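Local coordinates for protein HNH endonuclease (Geobacillus virus E2, PDB 5H0M) that nicks DNA as an HNH-family endonuclease of a deep-sea thermophilic bacteriophage and carries a bound zinc ion, at residues 89-95 with 109-115; 73-77 with 85-89; 60-64 with 104-110; 51-56 with 97-101. The contacts are given in a common frame with arbitrary orientation. Residues are numbered along the deposited sequence.

Interaction 1: 89-95 with 109-115. With ZN (zinc ion), chain B.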
loop_
_atom_site.group_PDB
_atom_site.type_symbol
_atom_site.label_atom_id
_atom_site.label_comp_id
_atom_site.label_asym_id
_atom_site.label_seq_id
_atom_site.Cartn_x
_atom_site.Cartn_y
_atom_site.Cartn_z
ATOM N N VAL A 89 -2.618 -1.073 11.325
ATOM C CA VAL A 89 -1.383 -1.842 11.495
ATOM C C VAL A 89 -0.477 -1.833 10.269
ATOM O O VAL A 89 0.663 -2.298 10.343
ATOM C CB VAL A 89 -1.662 -3.304 11.885
ATOM C CG1 VAL A 89 -2.368 -3.355 13.237
ATOM C CG2 VAL A 89 -2.449 -4.047 10.824
ATOM N N ILE A 90 -0.965 -1.287 9.156
ATOM C CA ILE A 90 -0.210 -1.318 7.906
ATOM C C ILE A 90 -0.647 -0.138 7.053
ATOM O O ILE A 90 -1.771 0.326 7.185
ATOM C CB ILE A 90 -0.412 -2.673 7.195
ATOM C CG1 ILE A 90 0.635 -2.889 6.104
ATOM C CG2 ILE A 90 -1.822 -2.817 6.683
ATOM C CD1 ILE A 90 0.732 -4.331 5.662
ATOM N N VAL A 91 0.255 0.361 6.216
ATOM C CA VAL A 91 -0.093 1.348 5.200
ATOM C C VAL A 91 -0.021 0.642 3.855
ATOM O O VAL A 91 1.027 0.069 3.522
ATOM C CB VAL A 91 0.857 2.552 5.215
ATOM C CG1 VAL A 91 0.550 3.523 4.095
ATOM C CG2 VAL A 91 0.752 3.280 6.542
ATOM N N ASP A 92 -1.120 0.693 3.103
ATOM C CA ASP A 92 -1.228 -0.012 1.809
ATOM C C ASP A 92 -1.418 0.966 0.652
ATOM O O ASP A 92 -2.097 1.992 0.782
ATOM C CB ASP A 92 -2.398 -1.002 1.827
ATOM C CG ASP A 92 -2.332 -2.046 0.695
ATOM O OD1 ASP A 92 -1.227 -2.336 0.162
ATOM O OD2 ASP A 92 -3.393 -2.599 0.350
ATOM N N HIS A 93 -0.822 0.605 -0.481
ATOM C CA HIS A 93 -1.043 1.289 -1.752
ATOM C C HIS A 93 -2.411 0.960 -2.301
ATOM O O HIS A 93 -2.772 -0.220 -2.396
ATOM C CB HIS A 93 0.025 0.875 -2.757
ATOM C CG HIS A 93 1.388 1.392 -2.421
ATOM N ND1 HIS A 93 2.205 0.779 -1.503
ATOM C CD2 HIS A 93 2.060 2.482 -2.857
ATOM C CE1 HIS A 93 3.332 1.463 -1.395
ATOM N NE2 HIS A 93 3.262 2.509 -2.195
ATOM N N ILE A 94 -3.159 1.980 -2.692
ATOM C CA ILE A 94 -4.506 1.746 -3.252
ATOM C C ILE A 94 -4.372 1.072 -4.614
ATOM O O ILE A 94 -4.840 -0.054 -4.810
ATOM C CB ILE A 94 -5.325 3.032 -3.341
ATOM C CG1 ILE A 94 -5.536 3.652 -1.964
ATOM C CG2 ILE A 94 -6.637 2.742 -4.064
ATOM C CD1 ILE A 94 -6.261 4.977 -1.984
ATOM N N THR A 95 -3.699 1.743 -5.545
ATOM C CA THR A 95 -3.171 1.087 -6.741
ATOM C C THR A 95 -1.875 0.414 -6.311
ATOM O O THR A 95 -0.953 1.095 -5.859
ATOM C CB THR A 95 -2.892 2.092 -7.849
ATOM O OG1 THR A 95 -4.101 2.796 -8.168
ATOM C CG2 THR A 95 -2.368 1.400 -9.096
ATOM N N ASN A 109 -2.601 7.875 -2.736
ATOM C CA ASN A 109 -2.571 6.473 -3.129
ATOM C C ASN A 109 -2.229 5.584 -1.942
ATOM O O ASN A 109 -1.892 4.424 -2.136
ATOM C CB ASN A 109 -1.540 6.235 -4.237
ATOM C CG ASN A 109 -1.642 4.855 -4.846
ATOM O OD1 ASN A 109 -2.745 4.378 -5.122
ATOM N ND2 ASN A 109 -0.510 4.212 -5.076
ATOM N N LEU A 110 -2.320 6.114 -0.719
ATOM C CA LEU A 110 -1.918 5.344 0.471
ATOM C C LEU A 110 -2.972 5.436 1.568
ATOM O O LEU A 110 -3.487 6.521 1.839
ATOM C CB LEU A 110 -0.573 5.873 0.992
ATOM C CG LEU A 110 0.615 5.563 0.094
ATOM C CD1 LEU A 110 1.801 6.424 0.478
ATOM C CD2 LEU A 110 0.966 4.092 0.094
ATOM N N GLN A 111 -3.293 4.302 2.192
ATOM C CA GLN A 111 -4.240 4.288 3.298
ATOM C C GLN A 111 -3.741 3.440 4.452
ATOM O O GLN A 111 -3.195 2.362 4.253
ATOM C CB GLN A 111 -5.606 3.765 2.864
ATOM C CG GLN A 111 -6.242 4.511 1.722
ATOM C CD GLN A 111 -7.626 3.970 1.422
ATOM O OE1 GLN A 111 -7.766 2.907 0.807
ATOM N NE2 GLN A 111 -8.642 4.687 1.863
ATOM N N SER A 112 -3.985 3.925 5.660
ATOM C CA SER A 112 -3.739 3.139 6.860
ATOM C C SER A 112 -4.890 2.158 7.039
ATOM O O SER A 112 -6.054 2.560 6.946
ATOM C CB SER A 112 -3.681 4.060 8.078
ATOM O OG SER A 112 -2.725 5.104 7.890
ATOM N N LEU A 113 -4.558 0.883 7.273
ATOM C CA LEU A 113 -5.547 -0.209 7.339
ATOM C C LEU A 113 -5.282 -1.126 8.518
ATOM O O LEU A 113 -4.140 -1.316 8.929
ATOM C CB LEU A 113 -5.517 -1.071 6.071
ATOM C CG LEU A 113 -5.829 -0.375 4.734
ATOM C CD1 LEU A 113 -5.706 -1.379 3.608
ATOM C CD2 LEU A 113 -7.209 0.258 4.751
ATOM N N CYS A 114 -6.366 -1.696 9.047
ATOM C CA CYS A 114 -6.270 -2.810 9.978
ATOM C C CYS A 114 -6.015 -4.091 9.186
ATOM O O CYS A 114 -6.076 -4.112 7.960
ATOM C CB CYS A 114 -7.544 -2.928 10.823
ATOM S SG CYS A 114 -8.986 -3.553 9.958
ATOM N N GLN A 115 -5.700 -5.173 9.880
ATOM C CA GLN A 115 -5.402 -6.421 9.191
ATOM C C GLN A 115 -6.598 -6.949 8.406
ATOM O O GLN A 115 -6.456 -7.429 7.286
ATOM C CB GLN A 115 -4.930 -7.478 10.185
ATOM C CG GLN A 115 -4.838 -8.857 9.569
ATOM C CD GLN A 115 -4.305 -9.873 10.529
ATOM O OE1 GLN A 115 -3.652 -9.521 11.512
ATOM N NE2 GLN A 115 -4.557 -11.144 10.242
HETATM ZN ZN ZN B . -10.341 -1.824 9.117
HETATM O O HOH W 1 -5.279 1.171 0.572
#
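Strands 90-93 and 110-113 pair as an antiparallel two-stranded sheet near the chain's centre, their axes 4.6 Å apart at closest approach, with 145° between their N-to-C directions. The ladder is read from its backbone bonds: L113 N to I90 O 2.8 Å, D92 N to Q111 O 2.9 Å, Q111 N to D92 O 3.0 Å and I94 N to N109 O 2.8 Å. At the start of strand 90-93, V89 N (2.8 Å) and I90 N (3.2 Å) both donate to L113 O, a classic beta bulge. Past the other end, N109 OD1 accepts from T95 N at 2.8 Å and its ND2 donates to T95 O at 3.2 Å. L110 CD2 lies 3.5 Å from the centroid of the H93 ring, 10° off the normal, a CH-pi contact; H93 NE2 bonds to R104 O. On the opposite face D92 forms a salt bridge with K121. C114, N-cap of helix 115-129, binds zinc through SG at 2.4 Å, with C76, C79 and C117 the other ligands. Hairpin plus following helix give the ββα-metal fold of HNH nucleases, in which H93, N109 and H118 probably supply the His-Asn-His signature, distinct from this four-cysteine zinc site.

Interaction 2: 73-77 with 85-89. With ZN (zinc ion), chain B.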
loop_
_atom_site.group_PDB
_atom_site.type_symbol
_atom_site.label_atom_id
_atom_site.label_comp_id
_atom_site.label_asym_id
_atom_site.label_seq_id
_atom_site.Cartn_x
_atom_site.Cartn_y
_atom_site.Cartn_z
ATOM N N ASN A 73 -4.283 9.542 11.850
ATOM C CA ASN A 73 -4.386 9.365 13.297
ATOM C C ASN A 73 -4.350 7.897 13.711
ATOM O O ASN A 73 -4.996 7.489 14.662
ATOM C CB ASN A 73 -5.666 10.033 13.821
ATOM C CG ASN A 73 -5.646 11.537 13.653
ATOM O OD1 ASN A 73 -4.641 12.191 13.941
ATOM N ND2 ASN A 73 -6.759 12.098 13.191
ATOM N N TYR A 74 -3.574 7.108 12.977
ATOM C CA TYR A 74 -3.367 5.694 13.250
ATOM C C TYR A 74 -4.665 4.893 13.228
ATOM O O TYR A 74 -4.742 3.829 13.824
ATOM C CB TYR A 74 -2.563 5.494 14.553
ATOM C CG TYR A 74 -1.086 5.737 14.352
ATOM C CD1 TYR A 74 -0.595 7.020 14.294
ATOM C CD2 TYR A 74 -0.199 4.679 14.187
ATOM C CE1 TYR A 74 0.757 7.276 14.086
ATOM C CE2 TYR A 74 1.154 4.908 13.992
ATOM C CZ TYR A 74 1.625 6.213 13.936
ATOM O OH TYR A 74 2.975 6.435 13.728
ATOM N N LEU A 75 -5.676 5.398 12.535
ATOM C CA LEU A 75 -6.943 4.685 12.383
ATOM C C LEU A 75 -7.108 4.061 11.009
ATOM O O LEU A 75 -6.770 4.669 9.997
ATOM C CB LEU A 75 -8.125 5.623 12.604
ATOM C CG LEU A 75 -8.234 6.206 14.009
ATOM C CD1 LEU A 75 -9.436 7.121 14.062
ATOM C CD2 LEU A 75 -8.350 5.102 15.055
ATOM N N CYS A 76 -7.675 2.865 10.979
ATOM C CA CYS A 76 -8.014 2.213 9.723
ATOM C C CYS A 76 -9.028 3.046 8.966
ATOM O O CYS A 76 -10.106 3.322 9.468
ATOM C CB CYS A 76 -8.572 0.824 9.959
ATOM S SG CYS A 76 -9.134 0.020 8.447
ATOM N N GLN A 77 -8.681 3.453 7.749
ATOM C CA GLN A 77 -9.545 4.345 6.962
ATOM C C GLN A 77 -10.745 3.647 6.361
ATOM O O GLN A 77 -11.759 4.285 6.116
ATOM C CB GLN A 77 -8.707 5.061 5.886
ATOM C CG GLN A 77 -7.617 5.941 6.479
ATOM C CD GLN A 77 -8.173 7.023 7.381
ATOM O OE1 GLN A 77 -7.988 7.012 8.606
ATOM N NE2 GLN A 77 -8.887 7.951 6.786
ATOM N N ILE A 85 -14.144 2.171 14.580
ATOM C CA ILE A 85 -12.855 2.627 15.083
ATOM C C ILE A 85 -11.934 1.438 15.310
ATOM O O ILE A 85 -12.169 0.615 16.198
ATOM C CB ILE A 85 -13.001 3.428 16.389
ATOM C CG1 ILE A 85 -13.863 4.670 16.168
ATOM C CG2 ILE A 85 -11.640 3.799 16.942
ATOM C CD1 ILE A 85 -13.354 5.658 15.138
ATOM N N THR A 86 -10.872 1.361 14.502
ATOM C CA THR A 86 -9.913 0.272 14.568
ATOM C C THR A 86 -8.516 0.810 14.353
ATOM O O THR A 86 -8.283 1.576 13.413
ATOM C CB THR A 86 -10.185 -0.791 13.491
ATOM O OG1 THR A 86 -11.573 -1.157 13.515
ATOM C CG2 THR A 86 -9.331 -2.022 13.752
ATOM N N ARG A 87 -7.587 0.409 15.203
ATOM C CA ARG A 87 -6.191 0.792 15.042
ATOM C C ARG A 87 -5.629 0.239 13.727
ATOM O O ARG A 87 -5.792 -0.936 13.423
ATOM C CB ARG A 87 -5.372 0.235 16.193
ATOM C CG ARG A 87 -3.897 0.562 16.120
ATOM C CD ARG A 87 -3.579 1.753 16.977
ATOM N NE ARG A 87 -2.157 2.077 16.960
ATOM C CZ ARG A 87 -1.649 3.186 17.483
ATOM N NH1 ARG A 87 -2.449 4.075 18.059
ATOM N NH2 ARG A 87 -0.342 3.413 17.423
ATOM N N ALA A 88 -4.958 1.089 12.960
ATOM C CA ALA A 88 -4.252 0.644 11.762
ATOM C C ALA A 88 -2.961 -0.063 12.118
ATOM O O ALA A 88 -2.275 0.334 13.055
ATOM C CB ALA A 88 -3.954 1.816 10.863
ATOM N N VAL A 89 -2.618 -1.073 11.325
ATOM C CA VAL A 89 -1.383 -1.842 11.495
ATOM C C VAL A 89 -0.477 -1.833 10.269
ATOM O O VAL A 89 0.663 -2.298 10.343
ATOM C CB VAL A 89 -1.662 -3.304 11.885
ATOM C CG1 VAL A 89 -2.368 -3.355 13.237
ATOM C CG2 VAL A 89 -2.449 -4.047 10.824
HETATM ZN ZN ZN B . -10.341 -1.824 9.117
HETATM O O HOH W 2 -11.095 3.265 12.229
#
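Two backbone hydrogen bonds define this contact: C76 N donates to T86 O at 2.8 Å (N-H...O angle 178°), and A88 N donates to Y74 O at 2.9 Å (N-H...O angle 173°). Between them L75 and R87 form a single bridge, their CA atoms 4.8 Å apart, although neither segment belongs to a regular strand. A water accepting from T86 N at 3.0 Å lies 2.9 Å from C76 O and bridges the two. Weaker CA-H...O contacts support the same pairing, with L75 CA 3.5 Å from T86 O and R87 CA 3.6 Å from Y74 O. Farther out, the guanidinium of R87 presents a face to Y74 CD2, which lies 3.5 Å from R87 NH2. L75 CD2 meets I85 CG2 at 4.0 Å, while C76 CB and T86 CB stand 4.2 Å apart. A88 turns its CB toward the 73-77 segment and also touches L69 of helix 59-71. C76 precedes helix 77-81 as its N-cap, and its SG binds zinc at 2.3 Å beside C79, C114 and C117. A short backbone pairing thus adjoins a metal bond: one near-linear hydrogen bond fixes the backbone of C76, a zinc ligand, and the other that of Y74 two residues earlier.

Interaction 3: 60-64 with 104-110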
loop_
_atom_site.group_PDB
_atom_site.type_symbol
_atom_site.label_atom_id
_atom_site.label_comp_id
_atom_site.label_asym_id
_atom_site.label_seq_id
_atom_site.Cartn_x
_atom_site.Cartn_y
_atom_site.Cartn_z
ATOM N N GLU A 60 12.583 6.975 1.860
ATOM C CA GLU A 60 11.403 7.705 1.400
ATOM C C GLU A 60 10.138 6.973 1.846
ATOM O O GLU A 60 9.207 7.596 2.340
ATOM C CB GLU A 60 11.425 7.872 -0.117
ATOM C CG GLU A 60 12.551 8.770 -0.632
ATOM C CD GLU A 60 13.861 8.045 -0.930
ATOM O OE1 GLU A 60 13.983 6.825 -0.718
ATOM O OE2 GLU A 60 14.797 8.727 -1.397
ATOM N N TRP A 61 10.114 5.649 1.702
ATOM C CA TRP A 61 8.969 4.882 2.192
ATOM C C TRP A 61 8.853 4.999 3.698
ATOM O O TRP A 61 7.755 5.187 4.221
ATOM C CB TRP A 61 9.046 3.417 1.775
ATOM C CG TRP A 61 7.957 2.578 2.390
ATOM C CD1 TRP A 61 8.123 1.550 3.245
ATOM C CD2 TRP A 61 6.535 2.735 2.226
ATOM N NE1 TRP A 61 6.910 1.041 3.636
ATOM C CE2 TRP A 61 5.919 1.737 3.003
ATOM C CE3 TRP A 61 5.731 3.606 1.495
ATOM C CZ2 TRP A 61 4.547 1.595 3.073
ATOM C CZ3 TRP A 61 4.370 3.461 1.559
ATOM C CH2 TRP A 61 3.793 2.459 2.343
ATOM N N GLU A 62 9.970 4.872 4.417
ATOM C CA GLU A 62 9.879 4.870 5.880
ATOM C C GLU A 62 9.217 6.166 6.367
ATOM O O GLU A 62 8.334 6.150 7.236
ATOM C CB GLU A 62 11.269 4.708 6.499
ATOM C CG GLU A 62 11.235 4.472 8.007
ATOM C CD GLU A 62 12.574 4.072 8.626
ATOM O OE1 GLU A 62 13.537 3.707 7.914
ATOM O OE2 GLU A 62 12.656 4.139 9.862
ATOM N N ARG A 63 9.623 7.286 5.775
ATOM C CA ARG A 63 9.107 8.587 6.136
ATOM C C ARG A 63 7.647 8.762 5.702
ATOM O O ARG A 63 6.826 9.279 6.438
ATOM C CB ARG A 63 9.988 9.635 5.471
ATOM C CG ARG A 63 9.676 11.087 5.720
ATOM C CD ARG A 63 10.258 11.880 4.560
ATOM N NE ARG A 63 11.594 11.405 4.158
ATOM C CZ ARG A 63 12.081 11.445 2.914
ATOM N NH1 ARG A 63 11.344 11.927 1.925
ATOM N NH2 ARG A 63 13.311 10.993 2.651
ATOM N N THR A 64 7.320 8.331 4.491
ATOM C CA THR A 64 5.992 8.538 3.949
ATOM C C THR A 64 4.967 7.680 4.688
ATOM O O THR A 64 3.872 8.132 4.979
ATOM C CB THR A 64 5.977 8.257 2.452
ATOM O OG1 THR A 64 6.856 9.183 1.784
ATOM C CG2 THR A 64 4.561 8.400 1.879
ATOM N N ARG A 104 3.995 5.290 -6.102
ATOM C CA ARG A 104 4.547 4.631 -4.919
ATOM C C ARG A 104 4.616 5.482 -3.651
ATOM O O ARG A 104 4.551 4.940 -2.548
ATOM C CB ARG A 104 5.937 4.075 -5.231
ATOM C CG ARG A 104 6.968 5.140 -5.557
ATOM C CD ARG A 104 8.221 4.488 -6.110
ATOM N NE ARG A 104 9.262 5.469 -6.400
ATOM C CZ ARG A 104 9.307 6.222 -7.491
ATOM N NH1 ARG A 104 8.367 6.124 -8.425
ATOM N NH2 ARG A 104 10.315 7.085 -7.664
ATOM N N LEU A 105 4.760 6.802 -3.795
ATOM C CA LEU A 105 4.896 7.698 -2.650
ATOM C C LEU A 105 3.778 8.747 -2.588
ATOM O O LEU A 105 3.836 9.688 -1.806
ATOM C CB LEU A 105 6.274 8.379 -2.688
ATOM C CG LEU A 105 7.452 7.448 -2.393
ATOM C CD1 LEU A 105 8.754 8.066 -2.860
ATOM C CD2 LEU A 105 7.532 7.114 -0.921
ATOM N N ASP A 106 2.723 8.559 -3.378
ATOM C CA ASP A 106 1.627 9.523 -3.406
ATOM C C ASP A 106 0.699 9.322 -2.229
ATOM O O ASP A 106 0.135 8.239 -2.068
ATOM C CB ASP A 106 0.810 9.353 -4.680
ATOM C CG ASP A 106 1.524 9.809 -5.919
ATOM O OD1 ASP A 106 2.619 10.407 -5.845
ATOM O OD2 ASP A 106 0.941 9.567 -6.995
ATOM N N MET A 107 0.510 10.349 -1.406
ATOM C CA MET A 107 -0.304 10.167 -0.208
ATOM C C MET A 107 -1.750 9.822 -0.534
ATOM O O MET A 107 -2.361 9.039 0.184
ATOM C CB MET A 107 -0.168 11.362 0.734
ATOM C CG MET A 107 1.187 11.299 1.435
ATOM S SD MET A 107 1.394 12.622 2.608
ATOM C CE MET A 107 0.250 12.084 3.863
ATOM N N ASP A 108 -2.271 10.345 -1.639
ATOM C CA ASP A 108 -3.619 9.985 -2.066
ATOM C C ASP A 108 -3.726 8.580 -2.642
ATOM O O ASP A 108 -4.818 8.151 -2.993
ATOM C CB ASP A 108 -4.210 11.025 -3.025
ATOM C CG ASP A 108 -3.495 11.111 -4.350
ATOM O OD1 ASP A 108 -2.442 10.494 -4.567
ATOM O OD2 ASP A 108 -4.008 11.859 -5.230
ATOM N N ASN A 109 -2.601 7.875 -2.736
ATOM C CA ASN A 109 -2.571 6.473 -3.129
ATOM C C ASN A 109 -2.229 5.584 -1.942
ATOM O O ASN A 109 -1.892 4.424 -2.136
ATOM C CB ASN A 109 -1.540 6.235 -4.237
ATOM C CG ASN A 109 -1.642 4.855 -4.846
ATOM O OD1 ASN A 109 -2.745 4.378 -5.122
ATOM N ND2 ASN A 109 -0.510 4.212 -5.076
ATOM N N LEU A 110 -2.320 6.114 -0.719
ATOM C CA LEU A 110 -1.918 5.344 0.471
ATOM C C LEU A 110 -2.972 5.436 1.568
ATOM O O LEU A 110 -3.487 6.521 1.839
ATOM C CB LEU A 110 -0.573 5.873 0.992
ATOM C CG LEU A 110 0.615 5.563 0.094
ATOM C CD1 LEU A 110 1.801 6.424 0.478
ATOM C CD2 LEU A 110 0.966 4.092 0.094
HETATM O O HOH W 3 5.292 11.397 -0.097
#
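L105, T64 and W61 lose the most surface where helix 59-71 meets the loop that leads to strand 110-113; L105 gives up 76 Å², T64 66 Å² and W61 48 Å². L105 reaches its isobutyl group to the helix: its CD2 is 3.5 Å from T64 OG1, 3.7 Å from E60 O and 4.0 Å from W61 N, and its CD1 lies 3.8 Å from E60 CB. It also touches F55 of helix 41-55, so the side chain spans two helices. T64 points its CA-to-CB bond toward the loop. Its OG1 donates to E60 O at 2.9 Å, one turn back in the same helix, and also touches L105 CD2, while its CG2 packs 3.7 Å from L110 CD1 and 4.5 Å from M107 CG. A water that donates to L105 O at 2.8 Å makes only a weak bond to T64 OG1, at 3.3 Å. W61 enters with its six-membered ring, CZ3 lying 3.8 Å from L110 CD2, which sits at the ring edge near its plane. Beyond the two segments W61 meets the H93 ring, and R104 O, on the loop, accepts from H93 NE2. Leucine methyls thus pack on carbon and polar atoms alike, van der Waals contacts plus one weak water-mediated link, setting helix 59-71 against the hairpin's loop and the first residue of strand 110-113, next to H93.

Interaction 4: 51-56 with 97-101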
loop_
_atom_site.group_PDB
_atom_site.type_symbol
_atom_site.label_atom_id
_atom_site.label_comp_id
_atom_site.label_asym_id
_atom_site.label_seq_id
_atom_site.Cartn_x
_atom_site.Cartn_y
_atom_site.Cartn_z
ATOM N N GLN A 51 13.011 -3.966 -7.541
ATOM C CA GLN A 51 12.782 -2.552 -7.267
ATOM C C GLN A 51 11.725 -2.389 -6.164
ATOM O O GLN A 51 11.886 -1.573 -5.257
ATOM C CB GLN A 51 12.350 -1.858 -8.554
ATOM C CG GLN A 51 12.128 -0.367 -8.490
ATOM C CD GLN A 51 11.651 0.182 -9.833
ATOM O OE1 GLN A 51 10.616 -0.242 -10.360
ATOM N NE2 GLN A 51 12.402 1.125 -10.389
ATOM N N ALA A 52 10.662 -3.177 -6.243
ATOM C CA ALA A 52 9.603 -3.116 -5.239
ATOM C C ALA A 52 10.106 -3.586 -3.882
ATOM O O ALA A 52 9.834 -2.958 -2.854
ATOM C CB ALA A 52 8.389 -3.907 -5.697
ATOM N N ARG A 53 10.880 -4.669 -3.851
ATOM C CA ARG A 53 11.465 -5.137 -2.604
ATOM C C ARG A 53 12.302 -4.051 -1.949
ATOM O O ARG A 53 12.164 -3.787 -0.752
ATOM C CB ARG A 53 12.353 -6.355 -2.831
ATOM C CG ARG A 53 11.637 -7.635 -3.181
ATOM C CD ARG A 53 12.701 -8.661 -3.501
ATOM N NE ARG A 53 12.187 -9.933 -3.974
ATOM C CZ ARG A 53 12.064 -11.027 -3.220
ATOM N NH1 ARG A 53 12.368 -10.993 -1.928
ATOM N NH2 ARG A 53 11.623 -12.141 -3.764
ATOM N N ALA A 54 13.150 -3.403 -2.742
ATOM C CA ALA A 54 14.040 -2.365 -2.247
ATOM C C ALA A 54 13.271 -1.157 -1.743
ATOM O O ALA A 54 13.680 -0.499 -0.781
ATOM C CB ALA A 54 15.030 -1.942 -3.323
ATOM N N PHE A 55 12.138 -0.876 -2.375
ATOM C CA PHE A 55 11.334 0.283 -1.999
ATOM C C PHE A 55 10.934 0.267 -0.522
ATOM O O PHE A 55 10.987 1.285 0.172
ATOM C CB PHE A 55 10.095 0.377 -2.882
ATOM C CG PHE A 55 9.164 1.486 -2.499
ATOM C CD1 PHE A 55 9.471 2.792 -2.827
ATOM C CD2 PHE A 55 8.008 1.221 -1.781
ATOM C CE1 PHE A 55 8.629 3.833 -2.469
ATOM C CE2 PHE A 55 7.163 2.258 -1.419
ATOM C CZ PHE A 55 7.469 3.552 -1.761
ATOM N N TYR A 56 10.545 -0.891 -0.030
ATOM C CA TYR A 56 10.060 -0.974 1.347
ATOM C C TYR A 56 11.157 -0.758 2.376
ATOM O O TYR A 56 10.854 -0.467 3.534
ATOM C CB TYR A 56 9.355 -2.303 1.584
ATOM C CG TYR A 56 8.083 -2.456 0.768
ATOM C CD1 TYR A 56 6.959 -1.685 1.040
ATOM C CD2 TYR A 56 8.010 -3.365 -0.259
ATOM C CE1 TYR A 56 5.783 -1.832 0.302
ATOM C CE2 TYR A 56 6.847 -3.512 -0.999
ATOM C CZ TYR A 56 5.747 -2.761 -0.716
ATOM O OH TYR A 56 4.593 -2.951 -1.480
ATOM N N LEU A 97 1.725 -1.199 -5.600
ATOM C CA LEU A 97 3.052 -0.796 -5.994
ATOM C C LEU A 97 3.518 -1.440 -7.296
ATOM O O LEU A 97 4.112 -0.771 -8.142
ATOM C CB LEU A 97 4.026 -1.137 -4.860
ATOM C CG LEU A 97 5.471 -0.720 -5.062
ATOM C CD1 LEU A 97 5.598 0.790 -5.111
ATOM C CD2 LEU A 97 6.319 -1.305 -3.935
ATOM N N LEU A 98 3.242 -2.728 -7.446
ATOM C CA LEU A 98 3.677 -3.482 -8.620
ATOM C C LEU A 98 2.816 -3.210 -9.841
ATOM O O LEU A 98 3.167 -3.614 -10.948
ATOM C CB LEU A 98 3.714 -4.977 -8.285
ATOM C CG LEU A 98 4.887 -5.424 -7.401
ATOM C CD1 LEU A 98 4.632 -6.800 -6.806
ATOM C CD2 LEU A 98 6.170 -5.403 -8.214
ATOM N N VAL A 99 1.683 -2.544 -9.634
ATOM C CA VAL A 99 0.798 -2.151 -10.739
ATOM C C VAL A 99 1.173 -0.777 -11.301
ATOM O O VAL A 99 1.135 -0.560 -12.517
ATOM C CB VAL A 99 -0.677 -2.196 -10.287
ATOM C CG1 VAL A 99 -1.608 -1.550 -11.311
ATOM C CG2 VAL A 99 -1.093 -3.628 -10.022
ATOM N N ASP A 100 1.522 0.172 -10.433
ATOM C CA ASP A 100 1.931 1.503 -10.885
ATOM C C ASP A 100 3.032 2.081 -9.991
ATOM O O ASP A 100 2.780 2.678 -8.945
ATOM C CB ASP A 100 0.747 2.464 -10.944
ATOM C CG ASP A 100 1.071 3.742 -11.699
ATOM O OD1 ASP A 100 2.281 4.078 -11.855
ATOM O OD2 ASP A 100 0.117 4.440 -12.138
ATOM N N TRP A 101 4.267 1.924 -10.454
ATOM C CA TRP A 101 5.440 2.390 -9.719
ATOM C C TRP A 101 5.415 3.902 -9.485
ATOM O O TRP A 101 5.897 4.388 -8.462
ATOM C CB TRP A 101 6.697 1.993 -10.518
ATOM C CG TRP A 101 8.011 2.478 -9.950
ATOM C CD1 TRP A 101 8.840 3.413 -10.495
ATOM C CD2 TRP A 101 8.636 2.049 -8.735
ATOM N NE1 TRP A 101 9.943 3.596 -9.696
ATOM C CE2 TRP A 101 9.838 2.776 -8.605
ATOM C CE3 TRP A 101 8.291 1.132 -7.738
ATOM C CZ2 TRP A 101 10.700 2.604 -7.530
ATOM C CZ3 TRP A 101 9.156 0.964 -6.675
ATOM C CH2 TRP A 101 10.334 1.705 -6.574
#
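At the start of 51-56, Q51 lays its aliphatic chain over W101: Q51 CG is 3.6 Å from the centroid of the six-membered ring and 22° off its normal, a CH-pi contact over the face, and only 3.3 Å from W101 CH2. One residue on, A52 CB touches two leucines, lying 3.8 Å from L97 CD2 and 3.7 Å from L98 CD2. F55 comes next along this side of the helix. Its CD2 lies 3.7 Å from L97 CD2, L97 CD1 sits over one face of its ring, and its CB is 3.9 Å from W101 CH2; the F55 ring and the W101 six-membered ring are oblique, with centroids 5.7 Å apart and planes at 75°. Y56 finishes the segment, bringing its OH to 3.4 Å from L97 CD2. The C-terminal part of helix 41-55 is thereby packed on the loop after strand 90-93, while F55 and Y56 also meet W61 of helix 59-71, and R104 makes a cation-pi contact with W101.

Overall arrangement
From the N terminus, 51-56 opens interaction 4 and 60-64 opens interaction 3. Interaction 2 opens at 73-77 and closes at 85-89, a short loop around helix 77-81 nested inside both longer loops. Interaction 1 follows it in series, sharing V89. Before interaction 1 closes at 109-115, interaction 4 closes at 97-101 and interaction 3 at 104-110, so interactions 1, 3 and 4 all cross one another. Interactions 1 and 3 share N109 and L110, and interactions 1 and 2 both reach the zinc. The centres of interactions 2 and 4 lie about 24 Å apart, on opposite sides of the chain's centre; the sheet and helix 59-71 connect these ends.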